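PDB 3FP0: trichothecene 15-O-acetyltransferase TRI3 from Fusarium sporotrichioides, which transfers an acetyl group to the 15-hydroxyl of trichothecene intermediates in the fungal pathway to sesquiterpene mycotoxins such as T-2 toxin. Local coordinates for residues Glu109-Asn114 and Gly223-Asn228; Lys424-Glu429 and Gln471-Leu476; Asp466-Gln471 and Thr488-Tyr493. All coordinates share one frame; numbering follows the deposited sequence.

Contact 1: Glu109-Asn114 and Gly223-Asn228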
loop_
_atom_site.group_PDB
_atom_site.type_symbol
_atom_site.label_atom_id
_atom_site.label_comp_id
_atom_site.label_asym_id
_atom_site.label_seq_id
_atom_site.Cartn_x
_atom_site.Cartn_y
_atom_site.Cartn_z
ATOM N N GLU A 109 10.576 19.650 7.333
ATOM C CA GLU A 109 11.651 20.542 7.779
ATOM C C GLU A 109 13.018 19.919 7.489
ATOM O O GLU A 109 13.334 18.794 7.919
ATOM C CB GLU A 109 11.544 20.874 9.266
ATOM C CG GLU A 109 12.461 22.026 9.683
ATOM C CD GLU A 109 12.397 22.340 11.169
ATOM O OE1 GLU A 109 11.802 21.557 11.950
ATOM O OE2 GLU A 109 12.935 23.390 11.550
ATOM N N SER A 110 13.820 20.665 6.736
ATOM C CA SER A 110 15.234 20.357 6.516
ATOM C C SER A 110 16.008 20.244 7.854
ATOM O O SER A 110 15.766 21.046 8.771
ATOM C CB SER A 110 15.782 21.493 5.677
ATOM O OG SER A 110 16.732 20.971 4.845
ATOM N N PRO A 111 16.916 19.239 8.003
ATOM C CA PRO A 111 17.600 19.122 9.315
ATOM C C PRO A 111 18.382 20.383 9.646
ATOM O O PRO A 111 18.986 20.992 8.770
ATOM C CB PRO A 111 18.566 17.934 9.120
ATOM C CG PRO A 111 17.884 17.098 8.033
ATOM C CD PRO A 111 17.349 18.171 7.078
ATOM N N GLU A 112 18.299 20.772 10.902
ATOM C CA GLU A 112 18.893 21.982 11.447
ATOM C C GLU A 112 20.419 21.865 11.407
ATOM O O GLU A 112 21.114 22.861 11.322
ATOM C CB GLU A 112 18.320 22.161 12.877
ATOM C CG GLU A 112 19.152 22.839 13.942
ATOM C CD GLU A 112 18.653 22.521 15.371
ATOM N N SER A 113 20.936 20.636 11.426
ATOM C CA SER A 113 22.370 20.400 11.290
ATOM C C SER A 113 22.631 18.966 10.799
ATOM O O SER A 113 21.743 18.122 10.869
ATOM C CB SER A 113 23.073 20.618 12.632
ATOM O OG SER A 113 22.616 19.674 13.589
ATOM N N ASN A 114 23.856 18.690 10.345
ATOM C CA ASN A 114 24.224 17.324 10.024
ATOM C C ASN A 114 24.134 16.374 11.211
ATOM O O ASN A 114 23.704 15.233 11.041
ATOM C CB ASN A 114 25.594 17.234 9.343
ATOM C CG ASN A 114 25.534 17.638 7.873
ATOM O OD1 ASN A 114 25.413 16.791 6.972
ATOM N ND2 ASN A 114 25.619 18.938 7.625
ATOM N N GLY A 223 18.918 21.212 3.191
ATOM C CA GLY A 223 18.269 22.359 2.597
ATOM C C GLY A 223 18.064 22.092 1.120
ATOM O O GLY A 223 16.978 22.360 0.583
ATOM N N GLN A 224 19.077 21.496 0.486
ATOM C CA GLN A 224 19.049 21.268 -0.965
ATOM C C GLN A 224 18.126 20.136 -1.385
ATOM O O GLN A 224 17.901 19.948 -2.564
ATOM C CB GLN A 224 20.444 20.976 -1.504
ATOM C CG GLN A 224 21.470 22.097 -1.289
ATOM C CD GLN A 224 22.819 21.743 -1.889
ATOM O OE1 GLN A 224 23.008 20.640 -2.447
ATOM N NE2 GLN A 224 23.781 22.668 -1.775
ATOM N N GLU A 225 17.599 19.394 -0.406
ATOM C CA GLU A 225 16.650 18.320 -0.663
ATOM C C GLU A 225 15.204 18.767 -0.743
ATOM O O GLU A 225 14.373 17.992 -1.195
ATOM C CB GLU A 225 16.769 17.188 0.401
ATOM C CG GLU A 225 15.991 17.415 1.703
ATOM C CD GLU A 225 16.645 18.411 2.669
ATOM O OE1 GLU A 225 17.668 19.054 2.328
ATOM O OE2 GLU A 225 16.134 18.552 3.790
ATOM N N ILE A 226 14.887 19.981 -0.298
ATOM C CA ILE A 226 13.503 20.470 -0.315
ATOM C C ILE A 226 12.894 20.395 -1.710
ATOM O O ILE A 226 11.758 19.948 -1.872
ATOM C CB ILE A 226 13.363 21.872 0.331
ATOM C CG1 ILE A 226 13.552 21.771 1.850
ATOM C CG2 ILE A 226 11.967 22.534 0.030
ATOM C CD1 ILE A 226 13.792 23.153 2.517
ATOM N N LYS A 227 13.655 20.794 -2.719
ATOM C CA LYS A 227 13.183 20.729 -4.093
ATOM C C LYS A 227 12.924 19.293 -4.551
ATOM O O LYS A 227 12.294 19.074 -5.595
ATOM C CB LYS A 227 14.213 21.400 -5.007
ATOM C CG LYS A 227 15.554 20.659 -5.153
ATOM C CD LYS A 227 16.453 21.497 -6.109
ATOM C CE LYS A 227 17.915 21.127 -5.989
ATOM N NZ LYS A 227 18.538 21.488 -4.662
ATOM N N ASN A 228 13.428 18.325 -3.765
ATOM C CA ASN A 228 13.259 16.883 -4.023
ATOM C C ASN A 228 11.938 16.249 -3.562
ATOM O O ASN A 228 11.608 15.156 -3.995
ATOM C CB ASN A 228 14.479 16.091 -3.501
ATOM C CG ASN A 228 15.764 16.370 -4.325
ATOM O OD1 ASN A 228 15.701 16.890 -5.456
ATOM N ND2 ASN A 228 16.919 15.998 -3.773
#

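Contact 2: Lys424-Glu429 and Gln471-Leu476. With FP0 ((3alpha)-15-hydroxy-12,13-epoxytrichothec-9-en-3-yl acetate), chain C.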
loop_
_atom_site.group_PDB
_atom_site.type_symbol
_atom_site.label_atom_id
_atom_site.label_comp_id
_atom_site.label_asym_id
_atom_site.label_seq_id
_atom_site.Cartn_x
_atom_site.Cartn_y
_atom_site.Cartn_z
ATOM N N LYS A 424 -19.111 9.872 10.030
ATOM C CA LYS A 424 -19.547 8.475 10.239
ATOM C C LYS A 424 -18.289 7.555 10.166
ATOM O O LYS A 424 -17.965 7.018 9.115
ATOM C CB LYS A 424 -20.578 8.105 9.155
ATOM C CG LYS A 424 -21.205 6.708 9.286
ATOM N N PRO A 425 -17.531 7.466 11.271
ATOM C CA PRO A 425 -16.206 6.792 11.266
ATOM C C PRO A 425 -16.241 5.324 10.812
ATOM O O PRO A 425 -15.323 4.886 10.106
ATOM C CB PRO A 425 -15.755 6.917 12.724
ATOM C CG PRO A 425 -16.410 8.180 13.181
ATOM C CD PRO A 425 -17.809 8.094 12.572
ATOM N N ILE A 426 -17.299 4.596 11.207
ATOM C CA ILE A 426 -17.539 3.217 10.780
ATOM C C ILE A 426 -18.721 3.177 9.831
ATOM O O ILE A 426 -19.886 3.172 10.277
ATOM C CB ILE A 426 -17.837 2.228 11.984
ATOM C CG1 ILE A 426 -16.738 2.272 13.076
ATOM C CG2 ILE A 426 -18.050 0.787 11.453
ATOM C CD1 ILE A 426 -15.510 1.409 12.772
ATOM N N PRO A 427 -18.443 3.116 8.525
ATOM C CA PRO A 427 -19.565 3.344 7.647
ATOM C C PRO A 427 -20.331 2.075 7.235
ATOM O O PRO A 427 -21.268 2.194 6.428
ATOM C CB PRO A 427 -18.905 3.997 6.443
ATOM C CG PRO A 427 -17.575 3.295 6.366
ATOM C CD PRO A 427 -17.199 2.884 7.768
ATOM N N PHE A 428 -19.943 0.902 7.768
ATOM C CA PHE A 428 -20.617 -0.382 7.470
ATOM C C PHE A 428 -21.433 -0.852 8.686
ATOM O O PHE A 428 -20.964 -0.723 9.800
ATOM C CB PHE A 428 -19.592 -1.480 7.154
ATOM C CG PHE A 428 -18.755 -1.227 5.902
ATOM C CD1 PHE A 428 -19.242 -1.569 4.646
ATOM C CD2 PHE A 428 -17.458 -0.692 5.999
ATOM C CE1 PHE A 428 -18.464 -1.348 3.485
ATOM C CE2 PHE A 428 -16.688 -0.481 4.860
ATOM C CZ PHE A 428 -17.182 -0.808 3.611
ATOM N N GLU A 429 -22.620 -1.427 8.469
ATOM C CA GLU A 429 -23.342 -2.093 9.568
ATOM C C GLU A 429 -23.840 -3.451 9.122
ATOM O O GLU A 429 -24.349 -3.607 7.999
ATOM C CB GLU A 429 -24.491 -1.240 10.107
ATOM N N GLN A 471 -5.758 -3.158 9.585
ATOM C CA GLN A 471 -7.214 -3.013 9.382
ATOM C C GLN A 471 -7.959 -2.865 10.698
ATOM O O GLN A 471 -7.927 -3.780 11.526
ATOM C CB GLN A 471 -7.823 -4.186 8.614
ATOM C CG GLN A 471 -9.361 -4.088 8.502
ATOM C CD GLN A 471 -9.815 -2.972 7.541
ATOM O OE1 GLN A 471 -9.816 -1.805 7.906
ATOM N NE2 GLN A 471 -10.266 -3.350 6.354
ATOM N N SER A 472 -8.628 -1.727 10.859
ATOM C CA SER A 472 -9.445 -1.468 12.038
ATOM C C SER A 472 -10.889 -1.121 11.649
ATOM O O SER A 472 -11.659 -0.649 12.484
ATOM C CB SER A 472 -8.824 -0.331 12.867
ATOM O OG SER A 472 -7.879 -0.881 13.772
ATOM N N LEU A 473 -11.222 -1.280 10.371
ATOM C CA LEU A 473 -12.592 -1.174 9.902
ATOM C C LEU A 473 -13.103 -2.568 9.612
ATOM O O LEU A 473 -12.308 -3.492 9.445
ATOM C CB LEU A 473 -12.693 -0.244 8.674
ATOM C CG LEU A 473 -12.537 1.263 8.954
ATOM C CD1 LEU A 473 -12.918 2.064 7.722
ATOM C CD2 LEU A 473 -13.336 1.754 10.152
ATOM N N PRO A 474 -14.439 -2.758 9.578
ATOM C CA PRO A 474 -14.932 -4.146 9.580
ATOM C C PRO A 474 -15.157 -4.782 8.223
ATOM O O PRO A 474 -16.068 -5.595 8.068
ATOM C CB PRO A 474 -16.266 -4.001 10.325
ATOM C CG PRO A 474 -16.776 -2.637 9.778
ATOM C CD PRO A 474 -15.548 -1.782 9.672
ATOM N N TYR A 475 -14.333 -4.419 7.234
ATOM C CA TYR A 475 -14.393 -5.062 5.923
ATOM C C TYR A 475 -13.123 -5.874 5.620
ATOM O O TYR A 475 -12.035 -5.588 6.126
ATOM C CB TYR A 475 -14.680 -4.055 4.796
ATOM C CG TYR A 475 -13.587 -3.021 4.516
ATOM C CD1 TYR A 475 -12.703 -3.196 3.437
ATOM C CD2 TYR A 475 -13.464 -1.871 5.317
ATOM C CE1 TYR A 475 -11.701 -2.238 3.152
ATOM C CE2 TYR A 475 -12.463 -0.910 5.064
ATOM C CZ TYR A 475 -11.594 -1.097 3.958
ATOM O OH TYR A 475 -10.626 -0.153 3.697
ATOM N N LEU A 476 -13.279 -6.872 4.770
ATOM C CA LEU A 476 -12.124 -7.600 4.264
ATOM C C LEU A 476 -11.503 -6.830 3.112
ATOM O O LEU A 476 -12.224 -6.350 2.220
ATOM C CB LEU A 476 -12.492 -9.020 3.864
ATOM C CG LEU A 476 -13.085 -9.910 4.970
ATOM C CD1 LEU A 476 -13.252 -11.315 4.425
ATOM C CD2 LEU A 476 -12.194 -9.920 6.201
HETATM C C2 FP0 C . -9.054 4.059 0.610
HETATM C C6 FP0 C . -6.758 2.244 0.233
HETATM C C5 FP0 C . -6.818 3.716 -0.310
HETATM C C4 FP0 C . -7.778 3.850 -1.502
HETATM C C3 FP0 C . -9.187 4.154 -0.918
HETATM C C11 FP0 C . -8.181 1.710 0.527
HETATM C C10 FP0 C . -8.143 0.470 1.445
HETATM C C9 FP0 C . -7.047 0.107 2.173
HETATM C C8 FP0 C . -5.722 0.823 2.076
HETATM C C12 FP0 C . -7.627 4.568 0.692
HETATM C C13 FP0 C . -7.067 5.074 1.988
HETATM O O4 FP0 C . -10.137 4.045 -3.460
HETATM C C17 FP0 C . -10.615 3.214 -2.692
HETATM C C18 FP0 C . -11.605 2.127 -3.024
HETATM O O3 FP0 C . -10.200 3.247 -1.341
HETATM O O2 FP0 C . -7.388 5.961 0.878
HETATM O O1 FP0 C . -9.091 2.694 1.088
HETATM C C14 FP0 C . -5.446 4.289 -0.734
HETATM C C7 FP0 C . -5.948 2.231 1.549
HETATM C C15 FP0 C . -6.178 1.343 -0.862
HETATM O O12 FP0 C . -4.741 1.264 -0.867
HETATM C C16 FP0 C . -7.102 -1.063 3.107
#

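Contact 3: Asp466-Gln471 and Thr488-Tyr493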
loop_
_atom_site.group_PDB
_atom_site.type_symbol
_atom_site.label_atom_id
_atom_site.label_comp_id
_atom_site.label_asym_id
_atom_site.label_seq_id
_atom_site.Cartn_x
_atom_site.Cartn_y
_atom_site.Cartn_z
ATOM N N ASP A 466 6.174 -9.150 1.752
ATOM C CA ASP A 466 4.763 -9.181 2.185
ATOM C C ASP A 466 4.318 -7.782 2.590
ATOM O O ASP A 466 4.901 -7.201 3.502
ATOM C CB ASP A 466 4.570 -10.143 3.372
ATOM C CG ASP A 466 4.793 -11.586 2.976
ATOM O OD1 ASP A 466 3.941 -12.116 2.226
ATOM O OD2 ASP A 466 5.840 -12.168 3.379
ATOM N N PHE A 467 3.297 -7.264 1.905
ATOM C CA PHE A 467 2.802 -5.907 2.118
ATOM C C PHE A 467 1.571 -5.967 2.995
ATOM O O PHE A 467 0.506 -6.363 2.567
ATOM C CB PHE A 467 2.505 -5.247 0.787
ATOM C CG PHE A 467 2.321 -3.763 0.862
ATOM C CD1 PHE A 467 3.373 -2.902 0.509
ATOM C CD2 PHE A 467 1.081 -3.211 1.213
ATOM C CE1 PHE A 467 3.203 -1.527 0.575
ATOM C CE2 PHE A 467 0.906 -1.808 1.237
ATOM C CZ PHE A 467 1.968 -0.987 0.938
ATOM N N VAL A 468 1.743 -5.576 4.239
ATOM C CA VAL A 468 0.683 -5.741 5.245
ATOM C C VAL A 468 0.189 -4.377 5.750
ATOM O O VAL A 468 1.001 -3.522 6.083
ATOM C CB VAL A 468 1.203 -6.666 6.370
ATOM C CG1 VAL A 468 0.214 -6.785 7.540
ATOM C CG2 VAL A 468 1.564 -8.038 5.768
ATOM N N VAL A 469 -1.138 -4.189 5.824
ATOM C CA VAL A 469 -1.754 -2.899 6.217
ATOM C C VAL A 469 -2.628 -3.116 7.455
ATOM O O VAL A 469 -3.292 -4.157 7.569
ATOM C CB VAL A 469 -2.553 -2.288 5.038
ATOM C CG1 VAL A 469 -3.220 -0.942 5.373
ATOM C CG2 VAL A 469 -1.635 -2.150 3.804
ATOM N N ASN A 470 -2.618 -2.155 8.375
ATOM C CA ASN A 470 -3.464 -2.293 9.582
ATOM C C ASN A 470 -4.935 -2.159 9.228
ATOM O O ASN A 470 -5.307 -1.173 8.613
ATOM C CB ASN A 470 -3.109 -1.230 10.582
ATOM C CG ASN A 470 -1.889 -1.583 11.379
ATOM O OD1 ASN A 470 -1.384 -2.748 11.372
ATOM N ND2 ASN A 470 -1.391 -0.587 12.087
ATOM N N GLN A 471 -5.758 -3.158 9.585
ATOM C CA GLN A 471 -7.214 -3.013 9.382
ATOM C C GLN A 471 -7.959 -2.865 10.698
ATOM O O GLN A 471 -7.927 -3.780 11.526
ATOM C CB GLN A 471 -7.823 -4.186 8.614
ATOM C CG GLN A 471 -9.361 -4.088 8.502
ATOM C CD GLN A 471 -9.815 -2.972 7.541
ATOM O OE1 GLN A 471 -9.816 -1.805 7.906
ATOM N NE2 GLN A 471 -10.266 -3.350 6.354
ATOM N N THR A 488 1.220 -13.333 -4.718
ATOM C CA THR A 488 0.825 -13.445 -3.318
ATOM C C THR A 488 -0.493 -12.703 -3.089
ATOM O O THR A 488 -0.681 -11.571 -3.568
ATOM C CB THR A 488 1.925 -12.933 -2.345
ATOM O OG1 THR A 488 3.027 -13.866 -2.355
ATOM C CG2 THR A 488 1.372 -12.770 -0.889
ATOM N N LEU A 489 -1.407 -13.367 -2.390
ATOM C CA LEU A 489 -2.654 -12.752 -1.917
ATOM C C LEU A 489 -2.650 -12.678 -0.394
ATOM O O LEU A 489 -2.283 -13.635 0.262
ATOM C CB LEU A 489 -3.874 -13.588 -2.308
ATOM C CG LEU A 489 -4.409 -13.598 -3.726
ATOM C CD1 LEU A 489 -3.369 -14.323 -4.632
ATOM C CD2 LEU A 489 -5.754 -14.304 -3.798
ATOM N N ASN A 490 -3.069 -11.553 0.166
ATOM C CA ASN A 490 -3.370 -11.532 1.601
ATOM C C ASN A 490 -4.717 -10.847 1.873
ATOM O O ASN A 490 -5.256 -10.128 0.987
ATOM C CB ASN A 490 -2.175 -10.981 2.427
ATOM C CG ASN A 490 -1.969 -9.479 2.266
ATOM O OD1 ASN A 490 -2.928 -8.698 2.347
ATOM N ND2 ASN A 490 -0.700 -9.057 2.092
ATOM N N ILE A 491 -5.312 -11.161 3.029
ATOM C CA ILE A 491 -6.535 -10.501 3.441
ATOM C C ILE A 491 -6.270 -9.878 4.804
ATOM O O ILE A 491 -5.822 -10.552 5.730
ATOM C CB ILE A 491 -7.769 -11.436 3.529
ATOM C CG1 ILE A 491 -7.990 -12.197 2.218
ATOM C CG2 ILE A 491 -9.019 -10.642 3.966
ATOM C CD1 ILE A 491 -9.352 -12.951 2.095
ATOM N N ILE A 492 -6.479 -8.562 4.893
ATOM C CA ILE A 492 -6.484 -7.865 6.186
ATOM C C ILE A 492 -7.898 -7.783 6.771
ATOM O O ILE A 492 -8.889 -7.664 6.062
ATOM C CB ILE A 492 -5.771 -6.474 6.123
ATOM C CG1 ILE A 492 -6.614 -5.436 5.328
ATOM C CG2 ILE A 492 -4.315 -6.687 5.585
ATOM C CD1 ILE A 492 -5.931 -4.014 5.144
ATOM N N TYR A 493 -7.977 -7.891 8.079
ATOM C CA TYR A 493 -9.262 -7.945 8.774
ATOM C C TYR A 493 -8.968 -7.567 10.191
ATOM O O TYR A 493 -7.816 -7.720 10.664
ATOM C CB TYR A 493 -9.931 -9.358 8.669
ATOM C CG TYR A 493 -9.283 -10.451 9.469
ATOM C CD1 TYR A 493 -9.796 -10.845 10.713
ATOM C CD2 TYR A 493 -8.115 -11.086 8.998
ATOM C CE1 TYR A 493 -9.161 -11.878 11.456
ATOM C CE2 TYR A 493 -7.498 -12.069 9.704
ATOM C CZ TYR A 493 -8.023 -12.475 10.930
ATOM O OH TYR A 493 -7.359 -13.462 11.631
HETATM O O HOH W 1 1.704 -10.587 1.760
HETATM O O HOH W 2 -2.098 -5.924 3.135
#

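Contact 1: Glu109-Asn114 and Gly223-Asn228
S110 and G223 bring the two backbones together, their CA atoms 5.3 Å apart, where the extended chain leaving strand 105-109 passes the start of a type I beta turn, G223 to I226, closed by I226 N to G223 O at 3.3 Å. G223 opens the turn with a positive phi, and a short 3-10 segment, 226-228, follows. Two loops of the CoA-dependent acyltransferase fold are thus joined, well away from the substrate site.

The link is a carboxylate that serves both loops. From its place between the backbone N and the carbonyl carbon (chi1 84°), E225 CG starts a chain that bends again at chi2 (-77°), folding the acid back over its own turn. S110 OG donates to E225 OE2 at 2.7 Å, arriving from the syn side but somewhat out of the carboxylate plane. The other oxygen, OE1, receives the G223 N-H on its syn lone pair at 2.6 Å with an N-H...O angle of 150°. Y108 OH also bonds to OE2, so three groups grip this buried carboxylate and fix its rotation. S110 OG lies only 2.8 Å from G223 N, yet the angle is too poor for a hydrogen bond; both converge on the same acid.

Apolar groups flank the carboxylate. P111 CD rests 3.5 Å from E225 OE2, and F87 of helix 71-88 and P90 also pack on E225. The loop 109-114 then runs on to S113, the N-cap of helix 114-124. From the other loop I226 reaches back, and its end carbon CD1 packs against CB of S110 at 4.1 Å.

Contact 2: Lys424-Glu429 and Gln471-Leu476
F428 and Y475 meet where the loop after helix 406-423 passes the loop between strands 457-469 and 477-483, beside the trichothecene pocket of a CoA-acyltransferase-type fold. The Y475 side chain leads from the contact to the ligand. Its CB lies over one face of the F428 ring, 4.1 Å from CE2. A chi1 of 67° holds CG over its own main chain and turns the ring across F428, bringing Y475 CD2 within 3.5 Å of F428 CE2. The two rings are neither stacked nor edge-to-face, with planes at 42° and centroids 5.5 Å apart. One face of the Y475 ring is topped by the Q471 amide, NE2 standing 3.4 Å above the plane over its centre; Q471 OE1 accepts the L473 N-H, while NE2 bonds only weakly to Y475 O. At the tip, Y475 OH hydrogen-bonds to Y51 OH and touches C10 of FP0, 3.4 Å away. The Y475 side chain is about 10 Å from that of H414, which binds 15-deacetylcalonectrin.

Beside this aromatic pair the contact is mostly aliphatic, with no hydrogen bond from loop to loop. P474 CG touches both I426 CG2 and F428 CB, 4.0 Å from each. I426 and L473 lie alongside each other, pointing opposite ways, their end methyls tightly pressed: I426 CD1 is 3.4 Å from L473 CD2.

Contact 3: Asp466-Gln471 and Thr488-Tyr493
F467 and N490 make the direct hydrogen bond between these two strands: N490 ND2 donates to F467 O at 3.0 Å, standing 45° out of the carbonyl plane instead of on a lone pair. Two waters extend the polar link. Water 1 donates to D466 OD1 at 2.7 Å and accepts from N490 ND2 at 2.9 Å. Water 2 sits 2.7 Å from F467 O, close to N490 OD1, and takes a weak bond from V469 N. The charge of D466 is met by K283, whose NZ also bonds T488 OG1.

The strands belong to different sheets and are not hydrogen-bonded backbone to backbone here, so side chains and water make the link. In the two-sheet core of the CoA-acyltransferase clan, strand 457-469 lies in the six-stranded sheet and 486-494 in the five-stranded one; here they run nearly parallel, 16° apart, with axes 7.8 Å from each other.

Van der Waals contacts gather at the other end, around I492, which also touches the bound FP0. I492 turns its branches toward 466-471: CD1 makes an apolar contact with V469 CB at 3.8 Å, CG2 lies against V469 O at 3.4 Å, and CG1 meets Q471 CB at 3.7 Å.

How the contacts relate
Contact 1 comes first along the chain and closes before the others open; its centre is about 39 Å from that of contact 2 and 34 Å from that of contact 3. It ties peripheral loops far from the ligand. Contacts 2 and 3 alternate along the chain, share Q471 and touch, with centres about 16 Å apart. Strand 457-469 of the six-stranded sheet ends in contact 3 and runs through Q471 into the loop of contact 2, which then enters strand 477-483 of the five-stranded sheet, the neighbour of 486-494. L476 packs on I491 and Y493 at this passage. Both contacts reach FP0, so the crossing between the sheets also lines the trichothecene pocket.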